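Local coordinates for protein gamma-glutamyltranspeptidase (Streptomyces lincolnensis, PDB 6J3A) that probably cleaves gamma-glutamyl or similar amide bonds and passes the acyl group to an acceptor or water, as an Ntn-hydrolase of the gamma-glutamyltranspeptidase family, at residues S17-A22 and V49-L54; G525-Q530 and A591-P596; C422-V427 and V434-S439. All coordinates share one frame; numbering follows the deposited sequence.

Interaction 1: S17-A22 and V49-L54; sequences STHWLA and VVEPHL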
ATOM      1  N   SER A  17       8.427  -0.557   5.140  1.00 30.04           N
ATOM      2  CA  SER A  17       8.657  -1.497   6.238  1.00 29.67           C
ATOM      3  C   SER A  17       8.225  -2.896   5.877  1.00 29.42           C
ATOM      4  O   SER A  17       7.632  -3.144   4.822  1.00 28.85           O
ATOM      5  CB  SER A  17       7.856  -1.098   7.483  1.00 30.13           C
ATOM      6  OG  SER A  17       8.467  -0.026   8.146  1.00 33.16           O
ATOM      7  N   THR A  18       8.527  -3.798   6.804  1.00 29.40           N
ATOM      8  CA  THR A  18       7.985  -5.152   6.830  1.00 29.83           C
ATOM      9  C   THR A  18       6.634  -5.237   7.553  1.00 30.14           C
ATOM     10  O   THR A  18       6.128  -6.343   7.734  1.00 31.80           O
ATOM     11  CB  THR A  18       8.976  -6.141   7.505  1.00 28.76           C
ATOM     12  OG1 THR A  18       9.388  -5.632   8.782  1.00 27.75           O
ATOM     13  CG2 THR A  18      10.190  -6.357   6.636  1.00 27.70           C
ATOM     14  N   HIS A  19       6.063  -4.088   7.949  1.00 29.75           N
ATOM     15  CA  HIS A  19       4.748  -4.001   8.598  1.00 29.43           C
ATOM     16  C   HIS A  19       4.090  -2.627   8.433  1.00 29.30           C
ATOM     17  O   HIS A  19       4.670  -1.594   8.787  1.00 30.53           O
ATOM     18  CB  HIS A  19       4.862  -4.306  10.081  1.00 29.80           C
ATOM     19  CG  HIS A  19       3.604  -4.841  10.686  1.00 29.79           C
ATOM     20  ND1 HIS A  19       2.459  -4.088  10.819  1.00 29.69           N
ATOM     21  CD2 HIS A  19       3.322  -6.053  11.218  1.00 30.33           C
ATOM     22  CE1 HIS A  19       1.522  -4.814  11.399  1.00 30.13           C
ATOM     23  NE2 HIS A  19       2.019  -6.012  11.649  1.00 30.76           N
ATOM     24  N   TRP A  20       2.853  -2.639   7.942  1.00 28.31           N
ATOM     25  CA  TRP A  20       2.128  -1.419   7.549  1.00 27.50           C
ATOM     26  C   TRP A  20       1.955  -0.413   8.702  1.00 27.13           C
ATOM     27  O   TRP A  20       2.026   0.797   8.491  1.00 27.39           O
ATOM     28  CB  TRP A  20       0.756  -1.772   6.923  1.00 26.42           C
ATOM     29  CG  TRP A  20      -0.237  -2.323   7.900  1.00 26.15           C
ATOM     30  CD1 TRP A  20      -1.091  -1.611   8.697  1.00 25.56           C
ATOM     31  CD2 TRP A  20      -0.472  -3.705   8.195  1.00 26.36           C
ATOM     32  NE1 TRP A  20      -1.832  -2.462   9.479  1.00 25.42           N
ATOM     33  CE2 TRP A  20      -1.472  -3.754   9.196  1.00 26.15           C
ATOM     34  CE3 TRP A  20       0.078  -4.908   7.727  1.00 26.25           C
ATOM     35  CZ2 TRP A  20      -1.946  -4.964   9.726  1.00 26.27           C
ATOM     36  CZ3 TRP A  20      -0.393  -6.109   8.255  1.00 26.56           C
ATOM     37  CH2 TRP A  20      -1.396  -6.127   9.243  1.00 26.20           C
ATOM     38  N   LEU A  21       1.720  -0.936   9.902  1.00 26.65           N
ATOM     39  CA  LEU A  21       1.555  -0.126  11.100  1.00 26.41           C
ATOM     40  C   LEU A  21       2.809   0.698  11.374  1.00 26.01           C
ATOM     41  O   LEU A  21       2.726   1.873  11.751  1.00 24.40           O
ATOM     42  CB  LEU A  21       1.234  -1.016  12.309  1.00 26.81           C
ATOM     43  CG  LEU A  21      -0.122  -1.747  12.368  1.00 26.83           C
ATOM     44  CD1 LEU A  21      -0.155  -2.672  13.571  1.00 26.94           C
ATOM     45  CD2 LEU A  21      -1.308  -0.803  12.439  1.00 26.70           C
ATOM     46  N   ALA A  22       3.966   0.079  11.161  1.00 26.21           N
ATOM     47  CA  ALA A  22       5.241   0.759  11.367  1.00 26.33           C
ATOM     48  C   ALA A  22       5.515   1.771  10.256  1.00 26.30           C
ATOM     49  O   ALA A  22       6.048   2.854  10.514  1.00 27.48           O
ATOM     50  CB  ALA A  22       6.366  -0.255  11.460  1.00 26.43           C
ATOM     51  N   VAL A  49       6.593  -3.807  18.830  1.00 28.07           N
ATOM     52  CA  VAL A  49       5.227  -4.101  19.262  1.00 27.42           C
ATOM     53  C   VAL A  49       4.466  -4.978  18.275  1.00 27.22           C
ATOM     54  O   VAL A  49       3.714  -5.853  18.697  1.00 27.75           O
ATOM     55  CB  VAL A  49       4.432  -2.799  19.522  1.00 27.03           C
ATOM     56  CG1 VAL A  49       3.017  -3.102  19.997  1.00 27.27           C
ATOM     57  CG2 VAL A  49       5.132  -1.943  20.569  1.00 26.97           C
ATOM     58  N   VAL A  50       4.656  -4.743  16.977  1.00 27.16           N
ATOM     59  CA  VAL A  50       3.863  -5.430  15.943  1.00 27.09           C
ATOM     60  C   VAL A  50       4.548  -6.615  15.273  1.00 26.98           C
ATOM     61  O   VAL A  50       3.893  -7.353  14.545  1.00 25.49           O
ATOM     62  CB  VAL A  50       3.330  -4.452  14.875  1.00 27.67           C
ATOM     63  CG1 VAL A  50       2.582  -3.306  15.555  1.00 27.28           C
ATOM     64  CG2 VAL A  50       4.441  -3.932  13.960  1.00 27.83           C
ATOM     65  N   GLU A  51       5.850  -6.784  15.516  1.00 28.94           N
ATOM     66  CA  GLU A  51       6.584  -7.983  15.105  1.00 30.23           C
ATOM     67  C   GLU A  51       7.473  -8.519  16.244  1.00 30.51           C
ATOM     68  O   GLU A  51       8.678  -8.717  16.059  1.00 33.16           O
ATOM     69  CB  GLU A  51       7.432  -7.690  13.867  1.00 31.58           C
ATOM     70  CG  GLU A  51       6.644  -7.147  12.687  1.00 33.34           C
ATOM     71  CD  GLU A  51       7.393  -7.257  11.369  1.00 34.98           C
ATOM     72  OE1 GLU A  51       7.771  -8.384  10.986  1.00 38.41           O
ATOM     73  OE2 GLU A  51       7.594  -6.221  10.704  1.00 34.33           O
ATOM     74  N   PRO A  52       6.882  -8.789  17.420  1.00 29.78           N
ATOM     75  CA  PRO A  52       7.647  -9.259  18.583  1.00 29.81           C
ATOM     76  C   PRO A  52       8.145 -10.703  18.468  1.00 29.09           C
ATOM     77  O   PRO A  52       9.002 -11.118  19.229  1.00 29.37           O
ATOM     78  CB  PRO A  52       6.634  -9.149  19.715  1.00 29.77           C
ATOM     79  CG  PRO A  52       5.342  -9.454  19.051  1.00 29.79           C
ATOM     80  CD  PRO A  52       5.440  -8.769  17.714  1.00 29.85           C
ATOM     81  N   HIS A  53       7.534 -11.464  17.574  1.00 28.35           N
ATOM     82  CA  HIS A  53       8.076 -12.728  17.053  1.00 28.39           C
ATOM     83  C   HIS A  53       9.310 -12.607  16.142  1.00 28.32           C
ATOM     84  O   HIS A  53       9.894 -13.632  15.773  1.00 28.12           O
ATOM     85  CB  HIS A  53       6.977 -13.469  16.275  1.00 28.28           C
ATOM     86  CG  HIS A  53       6.475 -12.726  15.074  1.00 28.18           C
ATOM     87  ND1 HIS A  53       6.357 -13.311  13.834  1.00 28.44           N
ATOM     88  CD2 HIS A  53       6.080 -11.439  14.920  1.00 27.95           C
ATOM     89  CE1 HIS A  53       5.888 -12.423  12.976  1.00 28.46           C
ATOM     90  NE2 HIS A  53       5.717 -11.277  13.610  1.00 28.13           N
ATOM     91  N   LEU A  54       9.659 -11.380  15.745  1.00 28.00           N
ATOM     92  CA  LEU A  54      10.780 -11.118  14.835  1.00 26.97           C
ATOM     93  C   LEU A  54      11.789 -10.064  15.304  1.00 26.66           C
ATOM     94  O   LEU A  54      12.881  -9.983  14.744  1.00 26.90           O
ATOM     95  CB  LEU A  54      10.236 -10.767  13.450  1.00 26.90           C
ATOM     96  CG  LEU A  54       9.524 -11.921  12.722  1.00 27.43           C
ATOM     97  CD1 LEU A  54       8.835 -11.411  11.469  1.00 27.90           C
ATOM     98  CD2 LEU A  54      10.465 -13.056  12.346  1.00 27.54           C
TER
HETATM   99  O   HOH W   1       1.406  -7.955  13.770  1.00 34.58           O

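Interaction 2: G525-Q530 and A591-P596; sequences GGLDLQ and AVARDP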
ATOM      1  N   GLY A 525       9.094   6.514 -15.729  1.00 30.27           N
ATOM      2  CA  GLY A 525      10.337   7.297 -15.665  1.00 30.40           C
ATOM      3  C   GLY A 525      11.131   7.213 -14.361  1.00 30.29           C
ATOM      4  O   GLY A 525      11.875   8.132 -14.045  1.00 29.89           O
ATOM      5  N   GLY A 526      10.970   6.117 -13.614  1.00 30.52           N
ATOM      6  CA  GLY A 526      11.656   5.897 -12.333  1.00 29.95           C
ATOM      7  C   GLY A 526      12.090   4.445 -12.192  1.00 29.38           C
ATOM      8  O   GLY A 526      11.609   3.569 -12.916  1.00 29.76           O
ATOM      9  N   LEU A 527      12.987   4.185 -11.250  1.00 28.33           N
ATOM     10  CA  LEU A 527      13.484   2.829 -11.007  1.00 28.44           C
ATOM     11  C   LEU A 527      12.332   1.869 -10.755  1.00 28.10           C
ATOM     12  O   LEU A 527      11.408   2.200 -10.014  1.00 28.01           O
ATOM     13  CB  LEU A 527      14.422   2.795  -9.793  1.00 28.36           C
ATOM     14  CG  LEU A 527      15.714   3.595  -9.937  1.00 28.99           C
ATOM     15  CD1 LEU A 527      16.441   3.736  -8.611  1.00 29.30           C
ATOM     16  CD2 LEU A 527      16.621   2.948 -10.965  1.00 29.86           C
ATOM     17  N   ASP A 528      12.403   0.684 -11.359  1.00 27.20           N
ATOM     18  CA  ASP A 528      11.352  -0.323 -11.256  1.00 26.49           C
ATOM     19  C   ASP A 528      11.494  -1.093  -9.921  1.00 26.86           C
ATOM     20  O   ASP A 528      11.766  -2.307  -9.895  1.00 27.61           O
ATOM     21  CB  ASP A 528      11.423  -1.257 -12.467  1.00 26.48           C
ATOM     22  CG  ASP A 528      10.276  -2.257 -12.521  1.00 27.57           C
ATOM     23  OD1 ASP A 528       9.233  -2.026 -11.866  1.00 28.72           O
ATOM     24  OD2 ASP A 528      10.421  -3.286 -13.225  1.00 27.64           O
ATOM     25  N   LEU A 529      11.295  -0.369  -8.819  1.00 25.57           N
ATOM     26  CA  LEU A 529      11.459  -0.917  -7.480  1.00 25.40           C
ATOM     27  C   LEU A 529      10.523  -2.100  -7.245  1.00 25.35           C
ATOM     28  O   LEU A 529      10.986  -3.197  -6.932  1.00 25.96           O
ATOM     29  CB  LEU A 529      11.198   0.153  -6.405  1.00 25.59           C
ATOM     30  CG  LEU A 529      12.069   1.420  -6.383  1.00 26.19           C
ATOM     31  CD1 LEU A 529      11.691   2.318  -5.205  1.00 26.34           C
ATOM     32  CD2 LEU A 529      13.562   1.091  -6.325  1.00 25.76           C
ATOM     33  N   GLN A 530       9.219  -1.879  -7.411  1.00 24.01           N
ATOM     34  CA  GLN A 530       8.232  -2.925  -7.113  1.00 24.09           C
ATOM     35  C   GLN A 530       8.294  -4.117  -8.081  1.00 24.14           C
ATOM     36  O   GLN A 530       8.079  -5.253  -7.668  1.00 23.76           O
ATOM     37  CB  GLN A 530       6.810  -2.356  -7.051  1.00 23.53           C
ATOM     38  CG  GLN A 530       5.753  -3.338  -6.553  1.00 22.94           C
ATOM     39  CD  GLN A 530       5.896  -3.695  -5.087  1.00 22.50           C
ATOM     40  OE1 GLN A 530       5.961  -2.811  -4.225  1.00 21.53           O
ATOM     41  NE2 GLN A 530       5.912  -4.997  -4.788  1.00 21.46           N
ATOM     42  N   ALA A 591      12.176  -0.914   0.010  1.00 25.44           N
ATOM     43  CA  ALA A 591      13.005   0.055  -0.707  1.00 26.22           C
ATOM     44  C   ALA A 591      12.357   1.436  -0.719  1.00 26.88           C
ATOM     45  O   ALA A 591      11.142   1.559  -0.842  1.00 28.03           O
ATOM     46  CB  ALA A 591      13.276  -0.413  -2.132  1.00 26.20           C
ATOM     47  N   VAL A 592      13.178   2.462  -0.551  1.00 27.14           N
ATOM     48  CA  VAL A 592      12.804   3.816  -0.918  1.00 28.15           C
ATOM     49  C   VAL A 592      13.902   4.352  -1.823  1.00 28.55           C
ATOM     50  O   VAL A 592      15.042   3.896  -1.751  1.00 28.74           O
ATOM     51  CB  VAL A 592      12.605   4.733   0.304  1.00 28.03           C
ATOM     52  CG1 VAL A 592      11.506   4.188   1.198  1.00 28.03           C
ATOM     53  CG2 VAL A 592      13.892   4.910   1.085  1.00 28.50           C
ATOM     54  N   ALA A 593      13.553   5.314  -2.668  1.00 29.26           N
ATOM     55  CA  ALA A 593      14.511   5.927  -3.578  1.00 30.43           C
ATOM     56  C   ALA A 593      14.225   7.401  -3.822  1.00 31.32           C
ATOM     57  O   ALA A 593      13.149   7.913  -3.535  1.00 30.09           O
ATOM     58  CB  ALA A 593      14.572   5.172  -4.909  1.00 30.67           C
ATOM     59  N   ARG A 594      15.239   8.055  -4.359  1.00 33.40           N
ATOM     60  CA  ARG A 594      15.177   9.424  -4.782  1.00 34.93           C
ATOM     61  C   ARG A 594      15.780   9.445  -6.184  1.00 36.19           C
ATOM     62  O   ARG A 594      16.731   8.710  -6.479  1.00 36.07           O
ATOM     63  CB  ARG A 594      15.968  10.307  -3.813  1.00 36.16           C
ATOM     64  CG  ARG A 594      15.787  11.801  -4.035  1.00 37.77           C
ATOM     65  CD  ARG A 594      16.451  12.623  -2.938  1.00 38.52           C
ATOM     66  NE  ARG A 594      16.772  13.967  -3.412  1.00 38.45           N
ATOM     67  N   ASP A 595      15.171  10.232  -7.057  1.00 37.96           N
ATOM     68  CA  ASP A 595      15.768  10.602  -8.332  1.00 39.48           C
ATOM     69  C   ASP A 595      16.458  11.938  -8.079  1.00 39.92           C
ATOM     70  O   ASP A 595      15.791  12.915  -7.726  1.00 39.29           O
ATOM     71  CB  ASP A 595      14.688  10.739  -9.399  1.00 39.92           C
ATOM     72  CG  ASP A 595      15.245  11.079 -10.786  1.00 39.98           C
ATOM     73  OD1 ASP A 595      16.353  11.641 -10.911  1.00 40.80           O
ATOM     74  OD2 ASP A 595      14.537  10.801 -11.768  1.00 40.88           O
ATOM     75  N   PRO A 596      17.795  11.986  -8.238  1.00 41.29           N
ATOM     76  CA  PRO A 596      18.522  13.233  -7.945  1.00 42.91           C
ATOM     77  C   PRO A 596      18.247  14.380  -8.951  1.00 43.26           C
ATOM     78  O   PRO A 596      18.103  15.543  -8.532  1.00 42.20           O
ATOM     79  CB  PRO A 596      19.991  12.793  -7.956  1.00 42.16           C
ATOM     80  CG  PRO A 596      20.027  11.582  -8.826  1.00 41.76           C
ATOM     81  CD  PRO A 596      18.684  10.924  -8.747  1.00 40.97           C
TER

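Interaction 3: C422-V427 and V434-S439; sequences CHLDVV and VAATPS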
ATOM      1  N   CYS A 422      13.223  -7.584  11.264  1.00 30.16           N
ATOM      2  CA  CYS A 422      12.412  -6.578  10.564  1.00 29.23           C
ATOM      3  C   CYS A 422      13.284  -5.659   9.709  1.00 28.20           C
ATOM      4  O   CYS A 422      14.516  -5.698   9.782  1.00 28.82           O
ATOM      5  CB  CYS A 422      11.647  -5.740  11.583  1.00 29.42           C
ATOM      6  SG  CYS A 422      10.669  -6.749  12.715  1.00 30.14           S
ATOM      7  N   HIS A 423      12.639  -4.829   8.895  1.00 26.91           N
ATOM      8  CA  HIS A 423      13.341  -3.769   8.172  1.00 26.30           C
ATOM      9  C   HIS A 423      12.480  -2.533   7.968  1.00 26.32           C
ATOM     10  O   HIS A 423      11.265  -2.640   7.840  1.00 26.90           O
ATOM     11  CB  HIS A 423      13.837  -4.258   6.816  1.00 26.15           C
ATOM     12  CG  HIS A 423      14.846  -3.346   6.195  1.00 25.44           C
ATOM     13  ND1 HIS A 423      14.510  -2.342   5.311  1.00 24.91           N
ATOM     14  CD2 HIS A 423      16.183  -3.267   6.362  1.00 24.77           C
ATOM     15  CE1 HIS A 423      15.606  -1.699   4.954  1.00 24.29           C
ATOM     16  NE2 HIS A 423      16.630  -2.230   5.584  1.00 24.69           N
ATOM     17  N   LEU A 424      13.118  -1.364   7.955  1.00 25.70           N
ATOM     18  CA  LEU A 424      12.455  -0.149   7.505  1.00 26.31           C
ATOM     19  C   LEU A 424      13.433   0.778   6.770  1.00 26.53           C
ATOM     20  O   LEU A 424      14.625   0.814   7.097  1.00 27.20           O
ATOM     21  CB  LEU A 424      11.730   0.559   8.654  1.00 26.27           C
ATOM     22  CG  LEU A 424      12.484   1.500   9.585  1.00 26.58           C
ATOM     23  CD1 LEU A 424      11.491   2.222  10.471  1.00 26.59           C
ATOM     24  CD2 LEU A 424      13.473   0.729  10.432  1.00 26.80           C
ATOM     25  N   ASP A 425      12.915   1.476   5.755  1.00 26.15           N
ATOM     26  CA  ASP A 425      13.644   2.515   5.012  1.00 26.32           C
ATOM     27  C   ASP A 425      12.838   3.790   5.057  1.00 25.78           C
ATOM     28  O   ASP A 425      11.613   3.733   5.022  1.00 24.58           O
ATOM     29  CB  ASP A 425      13.775   2.168   3.533  1.00 27.02           C
ATOM     30  CG  ASP A 425      14.427   0.848   3.294  1.00 27.45           C
ATOM     31  OD1 ASP A 425      15.656   0.775   3.518  1.00 29.29           O
ATOM     32  OD2 ASP A 425      13.736  -0.096   2.863  1.00 25.36           O
ATOM     33  N   VAL A 426      13.517   4.934   5.100  1.00 25.20           N
ATOM     34  CA  VAL A 426      12.840   6.233   4.996  1.00 25.37           C
ATOM     35  C   VAL A 426      13.636   7.179   4.107  1.00 26.08           C
ATOM     36  O   VAL A 426      14.855   7.180   4.135  1.00 26.87           O
ATOM     37  CB  VAL A 426      12.615   6.913   6.367  1.00 24.53           C
ATOM     38  CG1 VAL A 426      11.733   8.156   6.219  1.00 24.42           C
ATOM     39  CG2 VAL A 426      11.983   5.950   7.360  1.00 24.31           C
ATOM     40  N   VAL A 427      12.924   7.962   3.308  1.00 27.14           N
ATOM     41  CA  VAL A 427      13.489   9.122   2.638  1.00 27.98           C
ATOM     42  C   VAL A 427      12.547  10.298   2.873  1.00 28.53           C
ATOM     43  O   VAL A 427      11.331  10.159   2.738  1.00 28.90           O
ATOM     44  CB  VAL A 427      13.727   8.864   1.142  1.00 28.58           C
ATOM     45  CG1 VAL A 427      12.452   8.442   0.429  1.00 28.53           C
ATOM     46  CG2 VAL A 427      14.350  10.087   0.478  1.00 29.20           C
ATOM     47  N   VAL A 434      17.618   6.687   5.187  1.00 28.60           N
ATOM     48  CA  VAL A 434      17.995   5.766   6.257  1.00 27.94           C
ATOM     49  C   VAL A 434      17.547   4.337   5.879  1.00 27.18           C
ATOM     50  O   VAL A 434      16.508   4.154   5.258  1.00 27.32           O
ATOM     51  CB  VAL A 434      17.433   6.245   7.614  1.00 27.65           C
ATOM     52  CG1 VAL A 434      15.923   6.107   7.681  1.00 28.06           C
ATOM     53  CG2 VAL A 434      18.099   5.525   8.764  1.00 28.24           C
ATOM     54  N   ALA A 435      18.357   3.339   6.215  1.00 27.05           N
ATOM     55  CA  ALA A 435      17.999   1.924   6.015  1.00 26.90           C
ATOM     56  C   ALA A 435      18.465   1.147   7.240  1.00 26.66           C
ATOM     57  O   ALA A 435      19.655   1.161   7.562  1.00 26.53           O
ATOM     58  CB  ALA A 435      18.646   1.363   4.757  1.00 26.79           C
ATOM     59  N   ALA A 436      17.534   0.485   7.925  1.00 26.13           N
ATOM     60  CA  ALA A 436      17.847  -0.205   9.179  1.00 25.89           C
ATOM     61  C   ALA A 436      17.257  -1.591   9.158  1.00 26.19           C
ATOM     62  O   ALA A 436      16.143  -1.785   8.682  1.00 26.56           O
ATOM     63  CB  ALA A 436      17.302   0.568  10.368  1.00 25.68           C
ATOM     64  N   THR A 437      17.994  -2.541   9.719  1.00 26.42           N
ATOM     65  CA  THR A 437      17.571  -3.930   9.792  1.00 26.10           C
ATOM     66  C   THR A 437      17.536  -4.331  11.262  1.00 26.10           C
ATOM     67  O   THR A 437      18.470  -4.951  11.739  1.00 26.85           O
ATOM     68  CB  THR A 437      18.546  -4.810   8.979  1.00 26.16           C
ATOM     69  OG1 THR A 437      18.547  -4.376   7.615  1.00 24.83           O
ATOM     70  CG2 THR A 437      18.160  -6.277   9.004  1.00 26.04           C
ATOM     71  N   PRO A 438      16.471  -3.947  12.002  1.00 26.69           N
ATOM     72  CA  PRO A 438      16.408  -4.331  13.410  1.00 27.22           C
ATOM     73  C   PRO A 438      15.915  -5.757  13.627  1.00 27.56           C
ATOM     74  O   PRO A 438      15.066  -6.247  12.888  1.00 27.84           O
ATOM     75  CB  PRO A 438      15.429  -3.321  14.008  1.00 26.92           C
ATOM     76  CG  PRO A 438      14.522  -3.008  12.885  1.00 26.91           C
ATOM     77  CD  PRO A 438      15.388  -3.008  11.662  1.00 26.67           C
ATOM     78  N   SER A 439      16.444  -6.397  14.663  1.00 27.81           N
ATOM     79  CA  SER A 439      16.211  -7.810  14.902  1.00 27.81           C
ATOM     80  C   SER A 439      16.568  -8.164  16.330  1.00 27.86           C
ATOM     81  O   SER A 439      17.062  -7.325  17.079  1.00 27.94           O
ATOM     82  CB  SER A 439      17.074  -8.630  13.944  1.00 27.79           C
ATOM     83  OG  SER A 439      16.828 -10.019  14.071  1.00 27.72           O
TER

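Interaction 1: S17-A22 and V49-L54
V50 lays its CG2 methyl over the centre of one face of the H19 imidazole, 3.6 Å from the ring centroid and 14° off the ring normal, a well-aligned CH-pi contact. The other methyl of V50, CG1, turns to L21 and meets its CD1 at 3.4 Å, so the two branches of one valine serve the ring and the first turn of helix 20-31 separately. H19 stands at the N-cap of that helix. With its CG anti to the backbone N (chi1 -154°), the ring swings back over the helix start, where ND1 accepts a weak hydrogen bond of 3.4 Å from L21 N lying in the ring plane. The other ring nitrogen, NE2, is 2.9 Å from a water that donates to V50 O, a polar link beside the methyl-on-ring contact; CE1 of the imidazole sits over one face of the W20 ring, offset toward its rim, and W20 NE1 bonds Q9 O of the second subunit. T18 OG1 donates to E51 OE2 at 2.7 Å. The hydroxyl arrives on the syn side of the carboxylate, 16° out of its plane, while the side chains cross at about a right angle. T18 OG1 also takes part in a weak hydrogen bond with H423 N. An alanine in place of E51 would probably leave the T18 hydroxyl without its acceptor and open a gap beside H19 CB, which now packs against OE2 at 3.4 Å. The helical turn of 36-50 breaks at E51. The contact therefore joins the start of helix 20-31 to the end of helix 36-50, the next helix in the chain, in the buried helical layer that flanks a sheet of the Ntn-hydrolase fold.

Interaction 2: G525-Q530 and A591-P596
Residues 525-529 run at 160° to residues 591-595, nearly antiparallel, with the backbones well apart: L529 CA lies 7.0 Å from A591 CA. Ahead of helix 529-534 the chain makes an inverse gamma turn centred on D528, with a weak 2.8 Å bond from L529 N to L527 O. This turn sends the side chains of L527 and L529 to the strand, whereas D528 stays behind as the helix N-cap, its OD1 receiving a weak bond from G531 N and its OD2 a salt bridge from R520. L529 carries most of the contact. Its CG stands anti to the carbonyl carbon (chi1 -60°), and CD1 reaches the strand between two alanine methyls, 4.1 Å from A593 CB and 4.4 Å from A591 CB. The packing is that of helix on sheet in the layered alpha-beta-beta-alpha Ntn-hydrolase fold: A591 and A593 face the helical layer, and V592 between them points away, its side chain packing on strand 424-428. L529 spreads further over the sheet onto A604 and M496 of the strands flanking 590-594. L527 approaches more loosely from the partly exposed end; its CD1 lies 4.4 Å from A593 CB, and the side chain also packs on V517 of helix 506-519.

Interaction 3: C422-V427 and V434-S439
The H423 imidazole has T437 OG1 and D425 CG at its edge, in the ring plane, while A436 O lies over one face; several of these approaches are too short in the model, so the exact placing of the ring is doubtful. The ring sits on a buried beta hairpin (strands 424-428 and 433-436); the axes of residues 424-427 and 434-436 are 4.9 Å apart and antiparallel at 175°. L424 with A436 and V426 with V434 are hydrogen-bonded pairs, and D425 with A435 is the non-hydrogen-bonded pair between them. A436 N donates to L424 O at 3.0 Å, and V426 and V434 exchange bonds in both directions. On one face of the hairpin L424, V426, V434 and A436 gather their apolar groups, V426 and V434 reaching helix 36-50. V434 CG1, placed between the backbone N and the carbonyl carbon (chi1 70°), lies 3.6 Å from V426 CB as the two valines stand side by side, pointing the same way. L424 CD2 comes to 3.8 Å from A436 CB. D425 and A435 occupy the other face, where D425 packs on strand 590-594, consistent with the two packed sheets of the Ntn-hydrolase sandwich. The hairpin comes just after T421, probably the N-terminal nucleophile of the mature small subunit, as in relatives. Past the L424-A436 pair, in the flanking loops, C422 N donates to P438 O at 2.8 Å, nearly straight at 163°.

In the fold
Interactions 1 and 3 are wholly buried and touch: T18 N lies 3.1 Å from H423 O, a probable hydrogen bond, and E51 CB packs on C422 SG at 3.6 Å. Interaction 2 is partly buried, nearer the periphery, and comes no closer than about 6 Å to interaction 1 by nearest atoms. It does meet interaction 3, where V592 CG2 packs on D425 CB at 3.7 Å, so that 422-427 lies between the other two contacts. Chemistry follows position: a backbone ladder inside the sheet in interaction 3, a carboxylate, a water and a ring joining helix ends in interaction 1, and sparse methyl packing of a helix start on a strand in interaction 2.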